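Local coordinates for putative marr-family transcriptional repressor (Streptomyces coelicolor, PDB 3ZPL), which binds specific DNA sequences as a MarR-family transcriptional regulator, reading the double helix through a winged-helix motif, at a contact of chain A with DNA and the interface of chains A and B. Numbering follows the deposited sequence. Chains: chain A/B, Putative marr-family transcriptional repressor.

Contact 1: a contact of chain A with DNA. Residues chain A 75, 86-87, 90. With nucleotides of chain C; nucleotides of chain D.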
# COMPACT_ATOMS: atom_id res chain seq x y z
N MET A 75 20.86 -0.35 -10.58
CA MET A 75 19.70 0.45 -10.18
C MET A 75 18.37 -0.01 -10.78
O MET A 75 17.42 -0.28 -10.05
CB MET A 75 19.92 1.92 -10.55
CG MET A 75 21.18 2.54 -9.95
SD MET A 75 21.41 2.19 -8.18
CE MET A 75 20.25 3.35 -7.48
N ARG A 86 12.65 4.41 -10.88
CA ARG A 86 14.08 4.73 -10.78
C ARG A 86 14.33 5.99 -9.96
O ARG A 86 15.36 6.11 -9.28
CB ARG A 86 14.65 4.97 -12.18
CG ARG A 86 14.58 3.77 -13.11
CD ARG A 86 15.20 4.12 -14.47
NE ARG A 86 14.19 4.17 -15.52
CZ ARG A 86 14.26 4.94 -16.60
NH1 ARG A 86 15.29 5.77 -16.81
NH2 ARG A 86 13.27 4.89 -17.49
N SER A 87 13.38 6.91 -10.02
CA SER A 87 13.48 8.22 -9.38
C SER A 87 13.40 8.03 -7.90
O SER A 87 14.29 8.45 -7.15
CB SER A 87 12.30 9.06 -9.81
OG SER A 87 12.76 10.28 -10.31
N SER A 90 16.56 6.30 -6.73
CA SER A 90 17.73 7.16 -6.59
C SER A 90 17.65 7.90 -5.28
O SER A 90 18.58 7.87 -4.49
CB SER A 90 17.83 8.17 -7.71
OG SER A 90 17.94 7.51 -8.95
P DA C 5 21.51 1.82 -14.09
OP1 DA C 5 22.75 1.34 -13.45
OP2 DA C 5 20.27 1.01 -14.02
O5' DA C 5 21.26 3.30 -13.56
C5' DA C 5 22.34 4.24 -13.63
C4' DA C 5 21.85 5.64 -13.36
O4' DA C 5 20.89 6.07 -14.35
C3' DA C 5 21.15 5.90 -12.03
O3' DA C 5 22.11 6.28 -11.04
C2' DA C 5 20.15 7.00 -12.36
C1' DA C 5 20.42 7.29 -13.84
N9 DA C 5 19.26 7.72 -14.63
C8 DA C 5 18.20 6.97 -15.05
N7 DA C 5 17.30 7.66 -15.71
C5 DA C 5 17.81 8.95 -15.72
C6 DA C 5 17.32 10.16 -16.24
N6 DA C 5 16.16 10.27 -16.90
N1 DA C 5 18.06 11.27 -16.06
C2 DA C 5 19.21 11.17 -15.39
N3 DA C 5 19.78 10.09 -14.84
C4 DA C 5 19.02 9.00 -15.05
P DT C 6 21.62 6.84 -9.59
OP1 DT C 6 22.72 6.64 -8.62
OP2 DT C 6 20.29 6.27 -9.29
O5' DT C 6 21.45 8.39 -9.86
C5' DT C 6 22.54 9.17 -10.34
C4' DT C 6 22.10 10.60 -10.55
O4' DT C 6 21.02 10.68 -11.52
C3' DT C 6 21.58 11.29 -9.28
O3' DT C 6 22.44 12.41 -9.04
C2' DT C 6 20.14 11.64 -9.60
C1' DT C 6 20.12 11.68 -11.12
N1 DT C 6 18.82 11.38 -11.74
C2 DT C 6 18.14 12.37 -12.41
O2 DT C 6 18.57 13.51 -12.54
N3 DT C 6 16.93 11.98 -12.94
C4 DT C 6 16.35 10.73 -12.87
O4 DT C 6 15.25 10.54 -13.38
C5 DT C 6 17.11 9.74 -12.14
C7 DT C 6 16.56 8.36 -12.00
C6 DT C 6 18.29 10.11 -11.62
P DT C 7 22.17 13.36 -7.82
OP1 DT C 7 23.46 14.05 -7.51
OP2 DT C 7 21.45 12.57 -6.78
O5' DT C 7 21.14 14.42 -8.43
C5' DT C 7 21.56 15.40 -9.40
C4' DT C 7 20.44 16.39 -9.62
O4' DT C 7 19.33 15.74 -10.26
C3' DT C 7 19.89 17.02 -8.34
O3' DT C 7 20.25 18.40 -8.33
C2' DT C 7 18.39 16.75 -8.37
C1' DT C 7 18.11 16.28 -9.79
N1 DT C 7 17.11 15.21 -9.90
C2 DT C 7 16.02 15.38 -10.73
O2 DT C 7 15.82 16.41 -11.36
N3 DT C 7 15.17 14.31 -10.79
C4 DT C 7 15.30 13.10 -10.14
O4 DT C 7 14.46 12.22 -10.30
C5 DT C 7 16.48 12.97 -9.31
C7 DT C 7 16.71 11.69 -8.56
C6 DT C 7 17.32 14.01 -9.24
P DA D 16 4.66 14.85 -15.94
OP1 DA D 16 3.47 15.33 -16.69
OP2 DA D 16 5.21 13.49 -16.19
O5' DA D 16 5.84 15.90 -16.15
C5' DA D 16 5.76 17.24 -15.63
C4' DA D 16 7.13 17.85 -15.69
O4' DA D 16 7.99 17.09 -14.82
C3' DA D 16 7.78 17.79 -17.08
O3' DA D 16 8.31 19.07 -17.41
C2' DA D 16 8.83 16.70 -16.94
C1' DA D 16 9.19 16.81 -15.48
N9 DA D 16 9.76 15.61 -14.87
C8 DA D 16 9.35 14.31 -15.00
N7 DA D 16 10.09 13.45 -14.34
C5 DA D 16 11.06 14.24 -13.75
C6 DA D 16 12.14 13.93 -12.90
N6 DA D 16 12.44 12.69 -12.52
N1 DA D 16 12.92 14.95 -12.49
C2 DA D 16 12.63 16.20 -12.89
N3 DA D 16 11.63 16.61 -13.68
C4 DA D 16 10.87 15.57 -14.07
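A:Met75, at the start of helix 75-82, and the recognition helix 86-98 of the winged helix-turn-helix meet chain C through its backbone and the major groove. At DA5 of chain C the thioether chain of A:Met75 lies along the phosphate and sugar, its CG 4.0 Å from C3' of the deoxyribose. The base of the same nucleotide is met on its Hoogsteen edge by A:Arg86, whose NH1 gives N7 a weak, bent hydrogen bond of 3.0 Å (126° at H). The arginine chain is straight through chi2 (-179°) and turns at chi3, which carries the guanidinium to the adenine with C8 in plane at its edge. At DT6 the hydroxyl OG of A:Ser90 lies 2.7 Å from the phosphate oxygen OP2, a hydrogen-bond acceptor. A:Ser90 OG is also 3.0 Å from a second acceptor, the backbone O of A:Arg86, and the two must share its one hydrogen or take it in turn. A:Met75 CE lies against the same OP2. The thymine methyl C7 of DT6 rests by A:Arg86 CB at 3.9 Å and by CA of A:Ser87, an apolar contact suited to recognising thymine. DT7, paired with DA16 of chain D, turns its own methyl C7 toward A:Ser90 CB, 3.8 Å away. On its base, O4 takes the pairing N6 of DA16 and a hydrogen bond from A:Ser87 OG at 2.6 Å.

Contact 2: the interface of chains A and B. Residues chain A 172, 174, 177; chain B 39, 42, 46.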
# COMPACT_ATOMS: atom_id res chain seq x y z
N ASP A 172 3.00 0.79 -18.87
CA ASP A 172 3.41 1.86 -17.96
C ASP A 172 4.04 1.30 -16.66
O ASP A 172 3.55 1.55 -15.55
CB ASP A 172 2.16 2.70 -17.65
CG ASP A 172 2.47 3.92 -16.80
OD1 ASP A 172 3.64 4.35 -16.79
OD2 ASP A 172 1.55 4.44 -16.12
N PRO A 174 6.55 1.10 -13.62
CA PRO A 174 7.29 2.09 -12.82
C PRO A 174 8.78 2.26 -13.18
O PRO A 174 9.27 3.38 -13.35
CB PRO A 174 7.19 1.54 -11.41
CG PRO A 174 5.95 0.69 -11.40
CD PRO A 174 5.76 0.17 -12.78
N ARG A 177 9.62 4.20 -16.23
CA ARG A 177 9.11 5.55 -16.28
C ARG A 177 10.29 6.47 -16.52
O ARG A 177 11.42 6.00 -16.67
CB ARG A 177 8.41 5.93 -14.98
CG ARG A 177 7.04 6.56 -15.20
CD ARG A 177 5.94 5.54 -15.04
NE ARG A 177 5.48 5.46 -13.66
CZ ARG A 177 4.63 4.55 -13.20
NH1 ARG A 177 4.12 3.62 -14.00
NH2 ARG A 177 4.30 4.58 -11.92
OXT ARG A 177 10.17 7.68 -16.57
N LEU B 39 1.97 -2.66 -7.00
CA LEU B 39 1.61 -2.38 -8.39
C LEU B 39 0.19 -1.84 -8.50
O LEU B 39 -0.07 -0.95 -9.32
CB LEU B 39 1.74 -3.63 -9.27
CG LEU B 39 3.16 -4.15 -9.59
CD1 LEU B 39 3.07 -5.56 -10.13
CD2 LEU B 39 3.89 -3.24 -10.59
N ASP B 42 0.08 1.74 -7.33
CA ASP B 42 0.68 2.54 -8.38
C ASP B 42 -0.29 2.75 -9.55
O ASP B 42 -0.44 3.86 -10.06
CB ASP B 42 1.95 1.85 -8.87
CG ASP B 42 2.65 2.64 -9.95
OD1 ASP B 42 2.32 2.45 -11.14
OD2 ASP B 42 3.52 3.47 -9.61
N ARG B 46 -2.20 6.40 -10.26
CA ARG B 46 -1.98 7.06 -11.57
C ARG B 46 -3.26 7.30 -12.35
O ARG B 46 -3.47 8.37 -12.92
CB ARG B 46 -1.02 6.26 -12.42
CG ARG B 46 0.42 6.30 -11.91
CD ARG B 46 1.40 6.23 -13.05
NE ARG B 46 1.94 7.57 -13.27
CZ ARG B 46 2.59 7.93 -14.36
NH1 ARG B 46 2.77 7.06 -15.36
NH2 ARG B 46 3.06 9.15 -14.47
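NH2 of A:Arg177, the C-terminal residue, is gripped by both carboxylate oxygens of B:Asp42 on helix 24-51 in a salt bridge. The bond from A:Arg177 NH2 to B:Asp42 OD1 is 3.0 Å long and nearly straight (171° at H). That from A:Arg177 NH2 to B:Asp42 OD2 is shorter, 2.7 Å, but bent (123°). Each oxygen uses its syn lone pair, and the guanidinium and carboxylate are nearly coplanar. CG of B:Asp42, anti to the backbone N (chi1 -179°), carries the carboxylate to the A:Arg177 guanidinium. The other terminal nitrogen of A:Arg177, NH1, makes a weak bond within its own chain to OD1 of A:Asp172 at 2.9 Å. That aspartate also forms a salt bridge to the partner: A:Asp172 OD2 receives B:Arg46 NH1 at 3.0 Å through the syn lone pair, close to the guanidinium plane. Charges thus alternate from B:Asp42 through A:Arg177 and A:Asp172 to B:Arg46. The two arginine chains run antiparallel alongside one another, and their paired carboxylates should offset the like charge. A leucine in place of A:Arg177 would probably leave B:Asp42 without this cationic mate and A:Asp172 freer to turn. Flat packing fixes the A:Arg177 guanidinium: A:Pro174 CA sits 3.6 Å above the centre of one face, and B:Arg46 CD covers the rim of the other. A:Pro174 also touches the partner aspartate, its ring CG lying 4.0 Å from B:Asp42 OD1.

Contact 3: the interface of chains A and B. Residues chain A 149, 152-153, 156; chain B 149, 152-153, 156.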
# COMPACT_ATOMS: atom_id res chain seq x y z
N GLN A 149 -5.70 -21.10 2.82
CA GLN A 149 -5.85 -19.67 2.52
C GLN A 149 -4.53 -19.02 2.17
O GLN A 149 -4.48 -18.11 1.35
CB GLN A 149 -6.42 -18.88 3.70
CG GLN A 149 -7.17 -19.69 4.73
CD GLN A 149 -8.09 -18.83 5.55
OE1 GLN A 149 -7.86 -18.60 6.74
NE2 GLN A 149 -9.15 -18.34 4.93
N SER A 152 -4.22 -19.99 -1.21
CA SER A 152 -5.18 -19.19 -1.97
C SER A 152 -4.73 -17.73 -2.19
O SER A 152 -4.86 -17.19 -3.28
CB SER A 152 -6.54 -19.23 -1.26
OG SER A 152 -7.56 -18.72 -2.10
N LEU A 153 -4.21 -17.11 -1.13
CA LEU A 153 -3.68 -15.74 -1.18
C LEU A 153 -2.62 -15.56 -2.27
O LEU A 153 -2.69 -14.62 -3.07
CB LEU A 153 -3.05 -15.37 0.16
CG LEU A 153 -2.39 -14.00 0.34
CD1 LEU A 153 -3.31 -12.89 -0.09
CD2 LEU A 153 -1.95 -13.78 1.78
N ILE A 156 -3.83 -15.81 -5.76
CA ILE A 156 -4.61 -14.61 -6.07
C ILE A 156 -3.73 -13.40 -6.38
O ILE A 156 -3.93 -12.73 -7.38
CB ILE A 156 -5.61 -14.28 -4.93
CG1 ILE A 156 -6.73 -15.31 -4.92
CG2 ILE A 156 -6.19 -12.89 -5.12
CD1 ILE A 156 -7.55 -15.32 -3.66
N GLN B 149 -12.65 -17.27 -5.66
CA GLN B 149 -11.47 -16.52 -5.20
C GLN B 149 -11.83 -15.14 -4.70
O GLN B 149 -11.19 -14.62 -3.80
CB GLN B 149 -10.42 -16.34 -6.31
CG GLN B 149 -10.50 -17.30 -7.45
CD GLN B 149 -9.21 -17.38 -8.21
OE1 GLN B 149 -9.13 -16.96 -9.37
NE2 GLN B 149 -8.21 -17.96 -7.59
N SER B 152 -12.93 -15.85 -1.46
CA SER B 152 -11.73 -16.19 -0.67
C SER B 152 -10.87 -14.97 -0.28
O SER B 152 -10.45 -14.84 0.87
CB SER B 152 -10.88 -17.20 -1.44
OG SER B 152 -9.90 -17.77 -0.60
N LEU B 153 -10.65 -14.06 -1.23
CA LEU B 153 -9.93 -12.80 -1.00
C LEU B 153 -10.52 -11.99 0.15
O LEU B 153 -9.80 -11.54 1.04
CB LEU B 153 -9.98 -11.94 -2.26
CG LEU B 153 -9.32 -10.57 -2.26
CD1 LEU B 153 -7.90 -10.64 -1.75
CD2 LEU B 153 -9.33 -9.94 -3.64
N ILE B 156 -10.13 -13.46 3.51
CA ILE B 156 -8.72 -13.35 3.89
C ILE B 156 -8.36 -11.96 4.38
O ILE B 156 -7.75 -11.82 5.44
CB ILE B 156 -7.79 -13.79 2.74
CG1 ILE B 156 -7.88 -15.31 2.57
CG2 ILE B 156 -6.35 -13.40 3.03
CD1 ILE B 156 -7.32 -15.83 1.26
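A:Ser152 and B:Ser152 face each other across the two-fold axis, where helix 147-164 of one chain meets its copy in the dimer. The polar part of the patch is the hydrogen bond between their hydroxyls, OG to OG at 2.9 Å. Either serine may donate, since the geometry does not settle the direction. In each, OG stands anti to the backbone N (chi1 -167°), which points the hydroxyl at its twin, with the B:Ser152 CB 3.7 Å from A:Ser152 OG. The apolar part flanks this bond on both sides. A:Ile156 and B:Gln149 lie alongside each other, pointing opposite ways, with A:Ile156 CD1 4.0 Å from B:Gln149 CB, and the exchanged pair packs alike. A:Ile156 CD1 also comes 3.7 Å from the backbone O of B:Gln149, while CG1 lies near the amide nitrogen NE2. It is thus the CG1 branch, placed beside the backbone N and extended at chi2 (165°), that makes the contact. With A:Ile156 cut back to alanine, the CG1 branch is gone, which is likely to open a gap against CB of B:Gln149 and let the glutamine side chain shift. B:Leu153 contributes backbone here, its N standing 4.1 Å from A:Ile156 CD1.

Contact 4: the interface of chains A and B. Residues chain A 20, 22; chain B 134, 138, 142-143.
Residues A:Arg20 and A:Leu22, from the N-terminal segment that precedes helix 24-52 of this MarR-family protein, lie across helix 120-142 of chain B. B:Arg138, on that helix, can be followed outward. From CB the chain starts anti to the carbonyl carbon (chi1 -86°), which brings CG against the A:Leu22 methyl CD1. Next comes B:Arg138 CD, which meets A:Arg20 on two atoms: the aliphatic CG at 3.6 Å and the guanidinium nitrogen NH1 at 3.4 Å. NE runs beside A:Arg20 CG and makes a weak bond to OD2 of B:Asp143. At the tip, B:Arg138 NH2 donates to B:Asp143 OD2 at 2.7 Å, forming a salt bridge within chain B; the acceptor uses its syn lone pair but is tilted 29° from the guanidinium plane. This bridge probably keeps the end of B:Arg138 on its own chain, with the aliphatic stem toward chain A. The two arginines cross with their guanidinium planes nearly perpendicular, 82° apart. Both turn to one acid, for A:Arg20 NH1 forms a longer salt bridge to B:Asp143 OD1 at 3.8 Å, which is likely to offset their like charge. A:Leu22 completes the apolar side. Its CD1 also packs on B:Val134 CG1 at 3.9 Å, one helical turn before B:Arg138, and its other methyl, CD2, stands over the rim of one face of the B:Phe142 ring, 4.3 Å from CE2.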
# COMPACT_ATOMS: atom_id res chain seq x y z
N ARG A 20 -19.18 -3.37 -17.00
CA ARG A 20 -20.25 -3.74 -16.08
C ARG A 20 -20.18 -2.98 -14.74
O ARG A 20 -19.32 -2.12 -14.58
CB ARG A 20 -20.17 -5.24 -15.81
CG ARG A 20 -18.81 -5.71 -15.33
CD ARG A 20 -18.76 -7.18 -15.03
NE ARG A 20 -19.21 -7.49 -13.67
CZ ARG A 20 -18.46 -7.37 -12.58
NH1 ARG A 20 -17.20 -6.95 -12.65
NH2 ARG A 20 -18.96 -7.67 -11.39
N LEU A 22 -20.20 -3.22 -10.25
CA LEU A 22 -19.70 -4.11 -9.20
C LEU A 22 -20.81 -4.54 -8.29
O LEU A 22 -21.54 -3.70 -7.77
CB LEU A 22 -18.62 -3.43 -8.36
CG LEU A 22 -17.19 -3.86 -8.60
CD1 LEU A 22 -16.83 -3.72 -10.08
CD2 LEU A 22 -16.28 -3.02 -7.72
N VAL B 134 -13.84 2.54 -11.38
CA VAL B 134 -14.42 1.22 -11.26
C VAL B 134 -13.84 0.28 -12.31
O VAL B 134 -13.41 -0.81 -11.98
CB VAL B 134 -15.96 1.27 -11.28
CG1 VAL B 134 -16.57 -0.12 -11.41
CG2 VAL B 134 -16.46 1.93 -10.01
N ARG B 138 -11.94 -3.12 -11.73
CA ARG B 138 -12.40 -4.35 -12.35
C ARG B 138 -11.29 -5.05 -13.10
O ARG B 138 -10.99 -6.21 -12.83
CB ARG B 138 -13.51 -4.06 -13.35
CG ARG B 138 -14.89 -3.98 -12.76
CD ARG B 138 -15.88 -4.06 -13.93
NE ARG B 138 -15.31 -4.62 -15.17
CZ ARG B 138 -14.89 -3.93 -16.25
NH1 ARG B 138 -14.99 -2.60 -16.35
NH2 ARG B 138 -14.36 -4.60 -17.28
N PHE B 142 -11.17 -7.89 -10.39
CA PHE B 142 -12.36 -8.77 -10.38
C PHE B 142 -12.61 -9.55 -11.67
O PHE B 142 -12.98 -10.71 -11.62
CB PHE B 142 -13.59 -7.97 -9.95
CG PHE B 142 -13.50 -7.49 -8.53
CD1 PHE B 142 -13.77 -8.36 -7.48
CD2 PHE B 142 -13.12 -6.20 -8.25
CE1 PHE B 142 -13.69 -7.93 -6.17
CE2 PHE B 142 -13.04 -5.77 -6.94
CZ PHE B 142 -13.32 -6.63 -5.90
N ASP B 143 -12.36 -8.92 -12.81
CA ASP B 143 -12.42 -9.63 -14.08
C ASP B 143 -11.45 -10.81 -14.18
O ASP B 143 -11.58 -11.63 -15.08
CB ASP B 143 -12.15 -8.67 -15.25
CG ASP B 143 -13.34 -7.80 -15.58
OD1 ASP B 143 -14.48 -8.09 -15.12
OD2 ASP B 143 -13.12 -6.80 -16.32

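Contacts 2, 3 and 4 belong to one two-fold symmetric interface, whereas contact 1 is where chain A meets DNA. Contact 2 lies about 14 Å from contact 1 between C-alpha centres; contacts 3 and 4 are each about 33 Å from it. Contacts 3 and 4 are about 17 Å apart: contact 3 joins helix 147-164 of both chains, contact 4 uses the preceding helix 120-142 of chain B. Contact 2 uses instead the C-terminal tail of chain A and helix 24-51 of chain B, about 25 Å from contact 3. Pairing through both chain ends and these helices probably sets the spacing of the two recognition helices on the DNA.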